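Local coordinates for protein beta-glucuronidase (uncultured Clostridium sp., PDB 6U7J) that hydrolyses beta-D-glucuronides and, as a gut microbial beta-glucuronidase, probably helps to release active estrogens from their glucuronide conjugates, at residues B[194-203]-B[267-278]. Numbering follows the deposited sequence.
Sequences PKEYIEDISV and LDIYFGQDHYTL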
loop_
_atom_site.group_PDB
_atom_site.type_symbol
_atom_site.label_atom_id
_atom_site.label_comp_id
_atom_site.label_asym_id
_atom_site.label_seq_id
_atom_site.Cartn_x
_atom_site.Cartn_y
_atom_site.Cartn_z
ATOM N N PRO B 194 34.791 43.441 -6.039
ATOM C CA PRO B 194 35.612 44.644 -5.848
ATOM C C PRO B 194 34.942 45.602 -4.872
ATOM O O PRO B 194 33.723 45.568 -4.667
ATOM C CB PRO B 194 35.697 45.250 -7.255
ATOM C CG PRO B 194 35.459 44.089 -8.187
ATOM C CD PRO B 194 34.484 43.205 -7.466
ATOM N N LYS B 195 35.759 46.474 -4.258
ATOM C CA LYS B 195 35.217 47.407 -3.273
ATOM C C LYS B 195 34.345 48.488 -3.905
ATOM O O LYS B 195 33.494 49.064 -3.217
ATOM C CB LYS B 195 36.347 48.042 -2.465
ATOM C CG LYS B 195 37.208 47.028 -1.746
ATOM C CD LYS B 195 37.484 47.427 -0.307
ATOM C CE LYS B 195 38.099 46.253 0.469
ATOM N NZ LYS B 195 38.863 46.684 1.683
ATOM N N GLU B 196 34.516 48.766 -5.189
ATOM C CA GLU B 196 33.585 49.618 -5.920
ATOM C C GLU B 196 32.814 48.714 -6.867
ATOM O O GLU B 196 33.418 48.073 -7.734
ATOM C CB GLU B 196 34.311 50.733 -6.680
ATOM C CG GLU B 196 35.323 51.511 -5.832
ATOM C CD GLU B 196 35.768 52.826 -6.492
ATOM O OE1 GLU B 196 35.968 53.829 -5.762
ATOM O OE2 GLU B 196 35.923 52.851 -7.740
ATOM N N TYR B 197 31.491 48.664 -6.707
ATOM C CA TYR B 197 30.749 47.531 -7.238
ATOM C C TYR B 197 29.295 47.886 -7.515
ATOM O O TYR B 197 28.736 48.847 -6.966
ATOM C CB TYR B 197 30.797 46.356 -6.258
ATOM C CG TYR B 197 29.984 46.618 -5.017
ATOM C CD1 TYR B 197 30.527 47.328 -3.947
ATOM C CD2 TYR B 197 28.668 46.169 -4.912
ATOM C CE1 TYR B 197 29.792 47.571 -2.810
ATOM C CE2 TYR B 197 27.919 46.413 -3.776
ATOM C CZ TYR B 197 28.483 47.117 -2.730
ATOM O OH TYR B 197 27.750 47.362 -1.595
ATOM N N ILE B 198 28.671 47.035 -8.324
ATOM C CA ILE B 198 27.268 47.178 -8.688
ATOM C C ILE B 198 26.404 46.627 -7.558
ATOM O O ILE B 198 26.524 45.451 -7.189
ATOM C CB ILE B 198 26.979 46.464 -10.015
ATOM C CG1 ILE B 198 27.841 47.071 -11.128
ATOM C CG2 ILE B 198 25.501 46.535 -10.355
ATOM C CD1 ILE B 198 28.203 46.085 -12.227
ATOM N N GLU B 199 25.528 47.479 -7.010
ATOM C CA GLU B 199 24.653 47.144 -5.888
ATOM C C GLU B 199 23.283 46.621 -6.328
ATOM O O GLU B 199 22.797 45.624 -5.783
ATOM C CB GLU B 199 24.445 48.367 -4.988
ATOM C CG GLU B 199 25.722 49.055 -4.522
ATOM C CD GLU B 199 25.444 50.263 -3.625
ATOM O OE1 GLU B 199 24.452 50.978 -3.858
ATOM O OE2 GLU B 199 26.212 50.492 -2.670
ATOM N N ASP B 200 22.633 47.292 -7.278
ATOM C CA ASP B 200 21.255 46.972 -7.627
ATOM C C ASP B 200 21.006 47.259 -9.103
ATOM O O ASP B 200 21.564 48.203 -9.669
ATOM C CB ASP B 200 20.275 47.771 -6.763
ATOM C CG ASP B 200 18.877 47.187 -6.771
ATOM O OD1 ASP B 200 18.642 46.211 -7.516
ATOM O OD2 ASP B 200 18.011 47.702 -6.028
ATOM N N ILE B 201 20.160 46.428 -9.716
ATOM C CA ILE B 201 19.749 46.551 -11.110
ATOM C C ILE B 201 18.242 46.368 -11.176
ATOM O O ILE B 201 17.712 45.390 -10.635
ATOM C CB ILE B 201 20.417 45.498 -12.014
ATOM C CG1 ILE B 201 21.932 45.474 -11.853
ATOM C CG2 ILE B 201 20.006 45.696 -13.483
ATOM C CD1 ILE B 201 22.540 44.211 -12.451
ATOM N N SER B 202 17.554 47.277 -11.865
ATOM C CA SER B 202 16.144 47.107 -12.201
ATOM C C SER B 202 15.943 47.249 -13.703
ATOM O O SER B 202 16.440 48.207 -14.312
ATOM C CB SER B 202 15.265 48.109 -11.453
ATOM O OG SER B 202 15.603 48.136 -10.088
ATOM N N VAL B 203 15.219 46.298 -14.291
ATOM C CA VAL B 203 14.892 46.295 -15.715
ATOM C C VAL B 203 13.381 46.224 -15.867
ATOM O O VAL B 203 12.718 45.435 -15.180
ATOM C CB VAL B 203 15.565 45.125 -16.459
ATOM C CG1 VAL B 203 15.375 45.264 -17.960
ATOM C CG2 VAL B 203 17.052 45.063 -16.116
ATOM N N LEU B 267 21.663 41.714 -19.538
ATOM C CA LEU B 267 22.210 43.029 -19.208
ATOM C C LEU B 267 23.625 42.812 -18.686
ATOM O O LEU B 267 23.818 42.352 -17.561
ATOM C CB LEU B 267 21.333 43.745 -18.186
ATOM C CG LEU B 267 21.520 45.271 -18.099
ATOM C CD1 LEU B 267 21.243 45.938 -19.449
ATOM C CD2 LEU B 267 20.655 45.910 -17.007
ATOM N N ASP B 268 24.620 43.126 -19.516
ATOM C CA ASP B 268 26.024 42.837 -19.250
ATOM C C ASP B 268 26.729 44.145 -18.914
ATOM O O ASP B 268 26.843 45.030 -19.775
ATOM C CB ASP B 268 26.655 42.155 -20.462
ATOM C CG ASP B 268 28.025 41.547 -20.177
ATOM O OD1 ASP B 268 28.323 41.154 -19.021
ATOM O OD2 ASP B 268 28.808 41.445 -21.150
ATOM N N ILE B 269 27.203 44.261 -17.673
ATOM C CA ILE B 269 27.592 45.535 -17.082
ATOM C C ILE B 269 29.046 45.467 -16.633
ATOM O O ILE B 269 29.443 44.529 -15.927
ATOM C CB ILE B 269 26.687 45.892 -15.891
ATOM C CG1 ILE B 269 25.215 45.806 -16.296
ATOM C CG2 ILE B 269 27.040 47.258 -15.327
ATOM C CD1 ILE B 269 24.242 45.927 -15.127
ATOM N N TYR B 270 29.827 46.480 -17.014
ATOM C CA TYR B 270 31.205 46.639 -16.571
ATOM C C TYR B 270 31.350 47.970 -15.841
ATOM O O TYR B 270 30.994 49.023 -16.378
ATOM C CB TYR B 270 32.173 46.566 -17.752
ATOM C CG TYR B 270 32.250 45.197 -18.401
ATOM C CD1 TYR B 270 31.320 44.805 -19.358
ATOM C CD2 TYR B 270 33.259 44.305 -18.060
ATOM C CE1 TYR B 270 31.389 43.548 -19.952
ATOM C CE2 TYR B 270 33.340 43.066 -18.646
ATOM C CZ TYR B 270 32.408 42.692 -19.590
ATOM O OH TYR B 270 32.503 41.444 -20.168
ATOM N N PHE B 271 31.877 47.918 -14.620
ATOM C CA PHE B 271 31.966 49.095 -13.755
ATOM C C PHE B 271 33.300 49.007 -13.017
ATOM O O PHE B 271 33.429 48.261 -12.040
ATOM C CB PHE B 271 30.781 49.168 -12.793
ATOM C CG PHE B 271 30.850 50.309 -11.807
ATOM C CD1 PHE B 271 30.606 51.616 -12.213
ATOM C CD2 PHE B 271 31.147 50.071 -10.470
ATOM C CE1 PHE B 271 30.656 52.672 -11.300
ATOM C CE2 PHE B 271 31.201 51.116 -9.550
ATOM C CZ PHE B 271 30.963 52.424 -9.969
ATOM N N GLY B 272 34.287 49.751 -13.504
ATOM C CA GLY B 272 35.603 49.743 -12.889
ATOM C C GLY B 272 36.259 48.381 -12.992
ATOM O O GLY B 272 36.521 47.869 -14.083
ATOM N N GLN B 273 36.541 47.778 -11.848
ATOM C CA GLN B 273 36.987 46.395 -11.821
ATOM C C GLN B 273 35.826 45.406 -11.765
ATOM O O GLN B 273 36.045 44.213 -11.992
ATOM C CB GLN B 273 37.921 46.167 -10.630
ATOM C CG GLN B 273 39.266 46.902 -10.739
ATOM C CD GLN B 273 40.106 46.388 -11.898
ATOM O OE1 GLN B 273 40.639 45.273 -11.853
ATOM N NE2 GLN B 273 40.211 47.191 -12.956
ATOM N N ASP B 274 34.606 45.872 -11.492
ATOM C CA ASP B 274 33.450 45.006 -11.299
ATOM C C ASP B 274 32.838 44.565 -12.630
ATOM O O ASP B 274 33.075 45.153 -13.686
ATOM C CB ASP B 274 32.380 45.713 -10.462
ATOM C CG ASP B 274 31.375 44.739 -9.864
ATOM O OD1 ASP B 274 31.630 43.517 -9.972
ATOM O OD2 ASP B 274 30.347 45.184 -9.292
ATOM N N HIS B 275 32.014 43.524 -12.553
ATOM C CA HIS B 275 31.305 42.979 -13.705
ATOM C C HIS B 275 30.073 42.240 -13.186
ATOM O O HIS B 275 30.151 41.537 -12.170
ATOM C CB HIS B 275 32.225 42.048 -14.520
ATOM C CG HIS B 275 31.576 41.425 -15.719
ATOM N ND1 HIS B 275 32.057 40.270 -16.303
ATOM C CD2 HIS B 275 30.499 41.796 -16.453
ATOM C CE1 HIS B 275 31.305 39.961 -17.348
ATOM N NE2 HIS B 275 30.347 40.864 -17.455
ATOM N N TYR B 276 28.935 42.432 -13.855
ATOM C CA TYR B 276 27.704 41.732 -13.502
ATOM C C TYR B 276 26.864 41.523 -14.750
ATOM O O TYR B 276 26.696 42.453 -15.543
ATOM C CB TYR B 276 26.864 42.488 -12.462
ATOM C CG TYR B 276 25.827 41.585 -11.804
ATOM C CD1 TYR B 276 24.596 41.344 -12.410
ATOM C CD2 TYR B 276 26.099 40.939 -10.593
ATOM C CE1 TYR B 276 23.645 40.500 -11.822
ATOM C CE2 TYR B 276 25.154 40.085 -9.997
ATOM C CZ TYR B 276 23.933 39.880 -10.617
ATOM O OH TYR B 276 22.993 39.057 -10.045
ATOM N N THR B 277 26.311 40.316 -14.896
ATOM C CA THR B 277 25.501 39.923 -16.050
ATOM C C THR B 277 24.143 39.407 -15.578
ATOM O O THR B 277 24.050 38.319 -14.994
ATOM C CB THR B 277 26.217 38.855 -16.874
ATOM O OG1 THR B 277 27.518 39.329 -17.225
ATOM C CG2 THR B 277 25.428 38.527 -18.138
ATOM N N LEU B 278 23.090 40.176 -15.854
ATOM C CA LEU B 278 21.735 39.860 -15.420
ATOM C C LEU B 278 20.909 39.348 -16.591
ATOM O O LEU B 278 20.703 40.097 -17.561
ATOM C CB LEU B 278 21.076 41.101 -14.815
ATOM C CG LEU B 278 19.625 40.929 -14.372
ATOM C CD1 LEU B 278 19.544 40.156 -13.048
ATOM C CD2 LEU B 278 18.957 42.277 -14.241
#
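With its CG swung anti to the backbone N (chi1 -162°), D274 points its carboxylate at segment 194-203, where I198 N meets D274 OD2 nearly along the C-O axis in a 2.7 Å, almost straight hydrogen bond (168°). I198 itself carries CG1 anti to its carbonyl carbon (chi1 -60°), and the extended branch lays CD1 against both strands of the hairpin, 3.5 Å from I269 CG2 and 3.8 Å from Y276 CB. R19 makes a salt bridge to the same D274 OD2 and also donates a hydrogen bond to the carbonyl O of I198, while D274 OD1 takes the N-H of H275 from well above the carboxylate plane, so this buried acid is gripped at both oxygens, and the positive partner would probably favour its charged form. The two segments belong to opposing sheets of the immunoglobulin-like beta-sandwich of glycosyl hydrolase family 2: 198-203 comes from the three-stranded sheet, and 267-271 and 274-278 form a hairpin at the edge of the four-stranded one, joined by a type II' turn with G272 at positive phi. Further along the sandwich, I201 CD1 meets I269 CD1 tip to tip at 3.6 Å; the same I201 methyl approaches the Y276 ring obliquely, 3.5 Å from Y276 CD1. The other branch of I201, CG2, lies 3.6 Å from L267 CD2 and also touches L278 CD2; V203 CG2 closes on the same two leucine methyls. At the turn end, F271 offers its ring edge to the backbone of E196 and Y197, with Y197 N near the ring plane and 3.8 Å from F271 CE2. On the strand that leaves the turn, P194 CG rests on the Q273-D274 backbone, 3.8 Å from Q273 C, and the carbonyl O of Q273 accepts a hydrogen bond from R87 of a second subunit.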